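Local coordinates for probable sugar ABC transporter, sugar-binding protein (Streptococcus pneumoniae, PDB 2W7Y) that binds blood-group A-trisaccharide and probably delivers such glycans to an ABC transporter for uptake, as solute-binding proteins of this kind do, at residues V136-K141 with E154-M159; K330-D335 with K339-K344. All coordinates share one frame; numbering follows the deposited sequence.

Contact 1. Residues V136-K141 with E154-M159. With GAL (beta-D-galactopyranose), chain C; A2G (2-acetamido-2-deoxy-alpha-D-galactopyranose), chain B.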
loop_
_atom_site.group_PDB
_atom_site.type_symbol
_atom_site.label_atom_id
_atom_site.label_comp_id
_atom_site.label_asym_id
_atom_site.label_seq_id
_atom_site.Cartn_x
_atom_site.Cartn_y
_atom_site.Cartn_z
ATOM N N VAL A 136 -15.599 -7.797 3.084
ATOM C CA VAL A 136 -14.795 -6.810 2.353
ATOM C C VAL A 136 -14.179 -5.768 3.293
ATOM O O VAL A 136 -13.231 -5.070 2.917
ATOM C CB VAL A 136 -15.594 -6.121 1.207
ATOM C CG1 VAL A 136 -16.095 -7.162 0.208
ATOM C CG2 VAL A 136 -16.753 -5.281 1.754
ATOM N N GLY A 137 -14.734 -5.676 4.504
ATOM C CA GLY A 137 -14.215 -4.825 5.572
ATOM C C GLY A 137 -14.078 -3.358 5.223
ATOM O O GLY A 137 -15.056 -2.706 4.853
ATOM N N LEU A 138 -12.850 -2.854 5.335
ATOM C CA LEU A 138 -12.528 -1.446 5.093
ATOM C C LEU A 138 -12.831 -0.976 3.660
ATOM O O LEU A 138 -13.099 0.207 3.446
ATOM C CB LEU A 138 -11.061 -1.165 5.466
ATOM C CG LEU A 138 -10.545 0.279 5.511
ATOM C CD1 LEU A 138 -11.322 1.128 6.514
ATOM C CD2 LEU A 138 -9.062 0.302 5.837
ATOM N N ASN A 139 -12.790 -1.901 2.697
ATOM C CA ASN A 139 -13.164 -1.611 1.303
ATOM C C ASN A 139 -14.560 -1.008 1.179
ATOM O O ASN A 139 -14.789 -0.136 0.340
ATOM C CB ASN A 139 -13.099 -2.876 0.432
ATOM C CG ASN A 139 -11.687 -3.364 0.202
ATOM O OD1 ASN A 139 -10.946 -2.811 -0.615
ATOM N ND2 ASN A 139 -11.309 -4.421 0.913
ATOM N N TYR A 140 -15.480 -1.480 2.022
ATOM C CA TYR A 140 -16.892 -1.119 1.937
ATOM C C TYR A 140 -17.144 0.383 2.041
ATOM O O TYR A 140 -17.871 0.944 1.225
ATOM C CB TYR A 140 -17.719 -1.879 2.984
ATOM C CG TYR A 140 -19.212 -1.813 2.733
ATOM C CD1 TYR A 140 -19.820 -2.659 1.803
ATOM C CD2 TYR A 140 -20.013 -0.893 3.407
ATOM C CE1 TYR A 140 -21.185 -2.598 1.558
ATOM C CE2 TYR A 140 -21.384 -0.827 3.170
ATOM C CZ TYR A 140 -21.960 -1.683 2.245
ATOM O OH TYR A 140 -23.313 -1.624 2.007
ATOM N N LYS A 141 -16.545 1.025 3.039
ATOM C CA LYS A 141 -16.704 2.466 3.235
ATOM C C LYS A 141 -15.701 3.275 2.411
ATOM O O LYS A 141 -16.063 4.282 1.795
ATOM C CB LYS A 141 -16.582 2.818 4.710
ATOM N N GLU A 154 -8.467 -7.788 -1.147
ATOM C CA GLU A 154 -8.526 -8.871 -0.151
ATOM C C GLU A 154 -7.483 -8.754 0.965
ATOM O O GLU A 154 -7.632 -9.360 2.025
ATOM C CB GLU A 154 -8.454 -10.263 -0.804
ATOM C CG GLU A 154 -8.064 -10.284 -2.269
ATOM C CD GLU A 154 -6.609 -10.610 -2.542
ATOM O OE1 GLU A 154 -5.741 -10.469 -1.654
ATOM O OE2 GLU A 154 -6.334 -11.008 -3.692
ATOM N N GLN A 155 -6.428 -7.987 0.705
ATOM C CA GLN A 155 -5.421 -7.664 1.704
ATOM C C GLN A 155 -5.462 -6.166 1.938
ATOM O O GLN A 155 -5.343 -5.391 0.994
ATOM C CB GLN A 155 -4.036 -8.026 1.191
ATOM C CG GLN A 155 -3.774 -9.494 1.021
ATOM C CD GLN A 155 -2.564 -9.756 0.156
ATOM O OE1 GLN A 155 -2.677 -10.378 -0.890
ATOM N NE2 GLN A 155 -1.398 -9.275 0.583
ATOM N N LEU A 156 -5.623 -5.758 3.190
ATOM C CA LEU A 156 -5.700 -4.344 3.528
ATOM C C LEU A 156 -4.349 -3.639 3.441
ATOM O O LEU A 156 -3.316 -4.205 3.791
ATOM C CB LEU A 156 -6.305 -4.171 4.922
ATOM C CG LEU A 156 -7.791 -3.829 5.071
ATOM C CD1 LEU A 156 -8.654 -4.213 3.865
ATOM C CD2 LEU A 156 -8.329 -4.440 6.351
ATOM N N PHE A 157 -4.376 -2.394 2.971
ATOM C CA PHE A 157 -3.181 -1.566 2.879
ATOM C C PHE A 157 -2.862 -0.964 4.248
ATOM O O PHE A 157 -2.853 0.259 4.432
ATOM C CB PHE A 157 -3.348 -0.478 1.812
ATOM C CG PHE A 157 -2.094 -0.211 1.027
ATOM C CD1 PHE A 157 -1.845 -0.898 -0.156
ATOM C CD2 PHE A 157 -1.151 0.705 1.481
ATOM C CE1 PHE A 157 -0.682 -0.669 -0.884
ATOM C CE2 PHE A 157 0.010 0.938 0.758
ATOM C CZ PHE A 157 0.250 0.250 -0.423
ATOM N N THR A 158 -2.605 -1.853 5.203
ATOM C CA THR A 158 -2.319 -1.497 6.583
ATOM C C THR A 158 -0.818 -1.275 6.696
ATOM O O THR A 158 -0.032 -2.211 6.541
ATOM C CB THR A 158 -2.797 -2.618 7.538
ATOM O OG1 THR A 158 -4.173 -2.904 7.268
ATOM C CG2 THR A 158 -2.633 -2.222 9.012
HETATM N N MSE A 159 -0.428 -0.030 6.952
HETATM C CA MSE A 159 0.981 0.347 6.869
HETATM C C MSE A 159 1.512 1.258 7.984
HETATM O O MSE A 159 1.096 2.413 8.118
HETATM C CB MSE A 159 1.270 0.955 5.494
HETATM C CG MSE A 159 2.593 1.682 5.395
HETATM SE SE MSE A 159 3.136 1.944 3.556
HETATM C CE MSE A 159 1.525 2.753 2.851
HETATM C C1 GAL C . 1.007 -7.149 -1.923
HETATM C C2 GAL C . 1.508 -5.931 -2.700
HETATM C C3 GAL C . 1.677 -4.726 -1.770
HETATM C C4 GAL C . 0.445 -4.509 -0.884
HETATM C C5 GAL C . 0.108 -5.825 -0.168
HETATM C C6 GAL C . -1.105 -5.740 0.761
HETATM O O1 GAL C . 0.603 -8.139 -2.841
HETATM O O2 GAL C . 2.744 -6.270 -3.295
HETATM O O3 GAL C . 1.966 -3.572 -2.527
HETATM O O4 GAL C . -0.624 -4.062 -1.685
HETATM O O5 GAL C . -0.118 -6.839 -1.128
HETATM O O6 GAL C . -1.022 -6.778 1.721
HETATM O O5 A2G B . 3.958 -2.887 -1.406
HETATM C C1 A2G B . 2.721 -2.563 -2.096
HETATM C C2 A2G B . 3.014 -1.430 -3.066
HETATM N N2 A2G B . 1.822 -1.067 -3.834
HETATM C C3 A2G B . 4.094 -1.874 -4.062
HETATM O O3 A2G B . 4.313 -0.856 -5.040
HETATM C C4 A2G B . 5.385 -2.237 -3.326
HETATM O O4 A2G B . 5.929 -1.078 -2.682
HETATM C C5 A2G B . 5.068 -3.314 -2.281
HETATM C C6 A2G B . 6.292 -3.672 -1.441
HETATM O O6 A2G B . 5.890 -4.585 -0.419
HETATM C C7 A2G B . 1.377 0.183 -3.895
HETATM O O7 A2G B . 1.884 1.137 -3.305
HETATM C C8 A2G B . 0.138 0.362 -4.767
#
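Leu-156, between the pocket residues Gln-155 and Phe-157, turns its side chain to Leu-138 and Asn-139, which stand at a type II' beta turn (Val-136 to Asn-139) where one short helix ends and the next begins. Gly-137 suits the turn because its positive phi is easy for glycine. The firmer part of the contact is around the buried Asn-139. With CG beside the backbone N (chi1 -70°), its amide folds back so that ND2 donates to Val-136 O at 2.9 Å, nearly straight at 162° and in the carbonyl plane; the same carbonyl also accepts from Asn-139 N. A further bond from ND2 to His-153 O fixes the amide, and Leu-156 CD1 meets ND2 at a slant, 4.0 Å away. The looser side is Leu-138, partly exposed like Leu-156, where the same methyl meets Leu-138 CB at 4.2 Å; leucine's branched apolar end suits this double touch. On the pocket side, Phe-157 offers a ring to both sugars: galactose O4 approaches CE1 obliquely, and the acetamido O7 of the N-acetylgalactosamine lies at the ring edge, 3.4 Å from CZ. Gln-155, extended beyond CG, gives a weak, bent hydrogen bond from NE2 to galactose O6 at 2.8 Å (128°).

Contact 2. Residues K330-D335 with K339-K344; sequences KYMTSD and KVIFEK
The short link between two successive helices makes this contact: helix 319-332 ends, the chain turns through Thr-333 and Ser-334, and helix 335-343 starts at once. Across it, Asp-335 O accepts a hydrogen bond from Lys-339 N at 3.2 Å, an i to i+4 bond of the first turn of the new helix. It is somewhat bent, 146° at the hydrogen, and the donor is tilted 29° from the carbonyl plane. Lys-339 CB lies beside the same oxygen at 3.7 Å, while the side chain, CG anti to the backbone N (chi1 -172°) and fully extended, carries the ammonium away from the junction; a long lysine suits this exposed surface. Asp-335, likewise exposed, directs OD1 to Asn-351 instead. Ser-334 holds the N-cap position of the new helix. Its short hydroxyl reaches back to the preceding one: OG donates to Tyr-331 O at 2.6 Å, and Ser-334 N donates to that carbonyl too, so two bonds hold an oxygen at the closing end of the first helix. On the buried side, the flexible side chain of Met-332, deposited as selenomethionine, bends round so that CE meets Ile-341 CD1 at 4.4 Å, a light apolar touch between the helices. Gln-338 NE2 binds both Met-332 O and Ser-334 O, bridging the turn. Between the two segments the polar link is thus made by a backbone carbonyl, with a single light apolar touch on the inner side, which suggests that hydrogen bonding contributes more to their mutual placement than direct side-chain packing between them.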
loop_
_atom_site.group_PDB
_atom_site.type_symbol
_atom_site.label_atom_id
_atom_site.label_comp_id
_atom_site.label_asym_id
_atom_site.label_seq_id
_atom_site.Cartn_x
_atom_site.Cartn_y
_atom_site.Cartn_z
ATOM N N LYS A 330 -16.218 -13.192 -4.060
ATOM C CA LYS A 330 -16.802 -13.907 -2.925
ATOM C C LYS A 330 -15.814 -14.911 -2.322
ATOM O O LYS A 330 -15.683 -15.015 -1.097
ATOM C CB LYS A 330 -18.078 -14.623 -3.393
ATOM C CG LYS A 330 -18.698 -15.620 -2.419
ATOM C CD LYS A 330 -19.854 -15.005 -1.653
ATOM C CE LYS A 330 -20.852 -16.065 -1.223
ATOM N NZ LYS A 330 -21.727 -16.497 -2.351
ATOM N N TYR A 331 -15.125 -15.643 -3.195
ATOM C CA TYR A 331 -14.159 -16.665 -2.799
ATOM C C TYR A 331 -12.932 -16.076 -2.085
ATOM O O TYR A 331 -12.570 -16.520 -0.991
ATOM C CB TYR A 331 -13.750 -17.477 -4.032
ATOM C CG TYR A 331 -12.569 -18.403 -3.846
ATOM C CD1 TYR A 331 -12.733 -19.677 -3.298
ATOM C CD2 TYR A 331 -11.287 -18.015 -4.244
ATOM C CE1 TYR A 331 -11.644 -20.537 -3.137
ATOM C CE2 TYR A 331 -10.197 -18.859 -4.087
ATOM C CZ TYR A 331 -10.381 -20.120 -3.538
ATOM O OH TYR A 331 -9.303 -20.961 -3.385
HETATM N N MSE A 332 -12.309 -15.072 -2.705
HETATM C CA MSE A 332 -11.093 -14.447 -2.170
HETATM C C MSE A 332 -11.343 -13.716 -0.858
HETATM O O MSE A 332 -10.414 -13.373 -0.133
HETATM C CB MSE A 332 -10.498 -13.473 -3.192
HETATM C CG MSE A 332 -9.843 -14.140 -4.393
HETATM SE SE MSE A 332 -8.467 -15.463 -3.942
HETATM C CE MSE A 332 -7.160 -14.294 -3.079
ATOM N N THR A 333 -12.618 -13.510 -0.565
ATOM C CA THR A 333 -13.066 -12.685 0.541
ATOM C C THR A 333 -13.791 -13.545 1.603
ATOM O O THR A 333 -14.256 -13.044 2.631
ATOM C CB THR A 333 -13.861 -11.472 -0.044
ATOM O OG1 THR A 333 -12.989 -10.333 -0.124
ATOM C CG2 THR A 333 -15.076 -11.113 0.744
ATOM N N SER A 334 -13.822 -14.856 1.360
ATOM C CA SER A 334 -14.453 -15.817 2.266
ATOM C C SER A 334 -13.625 -16.094 3.525
ATOM O O SER A 334 -12.411 -15.876 3.545
ATOM C CB SER A 334 -14.756 -17.131 1.533
ATOM O OG SER A 334 -13.566 -17.769 1.109
ATOM N N ASP A 335 -14.304 -16.590 4.560
ATOM C CA ASP A 335 -13.700 -16.890 5.862
ATOM C C ASP A 335 -12.454 -17.773 5.772
ATOM O O ASP A 335 -11.433 -17.475 6.395
ATOM C CB ASP A 335 -14.732 -17.543 6.793
ATOM C CG ASP A 335 -15.764 -16.556 7.328
ATOM O OD1 ASP A 335 -15.679 -15.349 7.008
ATOM O OD2 ASP A 335 -16.664 -16.995 8.079
ATOM N N LYS A 339 -8.334 -16.636 6.256
ATOM C CA LYS A 339 -7.489 -17.277 7.261
ATOM C C LYS A 339 -6.128 -17.627 6.658
ATOM O O LYS A 339 -5.097 -17.486 7.312
ATOM C CB LYS A 339 -8.165 -18.529 7.826
ATOM C CG LYS A 339 -7.436 -19.142 9.016
ATOM C CD LYS A 339 -8.194 -20.304 9.609
ATOM C CE LYS A 339 -7.499 -20.807 10.868
ATOM N NZ LYS A 339 -8.323 -21.818 11.582
ATOM N N VAL A 340 -6.138 -18.070 5.404
ATOM C CA VAL A 340 -4.907 -18.318 4.649
ATOM C C VAL A 340 -4.188 -16.999 4.361
ATOM O O VAL A 340 -2.962 -16.934 4.437
ATOM C CB VAL A 340 -5.180 -19.099 3.334
ATOM C CG1 VAL A 340 -3.891 -19.316 2.549
ATOM C CG2 VAL A 340 -5.852 -20.436 3.634
ATOM N N ILE A 341 -4.959 -15.954 4.049
ATOM C CA ILE A 341 -4.413 -14.608 3.835
ATOM C C ILE A 341 -3.633 -14.112 5.057
ATOM O O ILE A 341 -2.596 -13.486 4.901
ATOM C CB ILE A 341 -5.508 -13.565 3.417
ATOM C CG1 ILE A 341 -6.139 -13.912 2.052
ATOM C CG2 ILE A 341 -4.950 -12.140 3.424
ATOM C CD1 ILE A 341 -5.205 -13.827 0.836
ATOM N N PHE A 342 -4.117 -14.405 6.261
ATOM C CA PHE A 342 -3.398 -14.028 7.482
ATOM C C PHE A 342 -2.254 -14.978 7.858
ATOM O O PHE A 342 -1.155 -14.525 8.169
ATOM C CB PHE A 342 -4.361 -13.842 8.666
ATOM C CG PHE A 342 -3.682 -13.392 9.931
ATOM C CD1 PHE A 342 -3.150 -12.112 10.035
ATOM C CD2 PHE A 342 -3.559 -14.256 11.014
ATOM C CE1 PHE A 342 -2.509 -11.700 11.195
ATOM C CE2 PHE A 342 -2.923 -13.849 12.180
ATOM C CZ PHE A 342 -2.395 -12.572 12.271
ATOM N N GLU A 343 -2.511 -16.286 7.821
ATOM C CA GLU A 343 -1.574 -17.289 8.353
ATOM C C GLU A 343 -0.441 -17.705 7.404
ATOM O O GLU A 343 0.700 -17.857 7.839
ATOM C CB GLU A 343 -2.326 -18.536 8.831
ATOM C CG GLU A 343 -3.233 -18.313 10.035
ATOM C CD GLU A 343 -3.777 -19.609 10.609
ATOM O OE1 GLU A 343 -3.936 -19.688 11.847
ATOM O OE2 GLU A 343 -4.043 -20.555 9.834
ATOM N N LYS A 344 -0.764 -17.919 6.129
ATOM C CA LYS A 344 0.224 -18.344 5.131
ATOM C C LYS A 344 0.816 -17.148 4.396
ATOM O O LYS A 344 2.037 -16.989 4.323
ATOM C CB LYS A 344 -0.394 -19.332 4.137
ATOM C CG LYS A 344 -0.158 -20.795 4.470
ATOM C CD LYS A 344 -1.063 -21.283 5.589
ATOM C CE LYS A 344 -0.600 -22.630 6.121
ATOM N NZ LYS A 344 0.754 -22.551 6.745
#

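How the contacts relate
From the N terminus, contact 1 comes first: the chain leaves the turn at 136-139, runs through helix 139-142 and the small hairpin 144-149, and returns at 154-159, where strand 157-164 begins. Only much later does contact 2 close its far shorter loop, between helices 319-332 and 335-343. The two loops follow in series, neither nesting nor crossing, yet they touch in space, their centres 13 Å apart. Gln-155 CG rests against Ile-341 CG2 at 3.8 Å, so helix 335-343 packs on a residue of the sugar pocket. Glu-154 OE2 also packs against Met-332 CE, at 3.4 Å. The helix pair is thereby joined to the approach to the central strand and the sugar pocket.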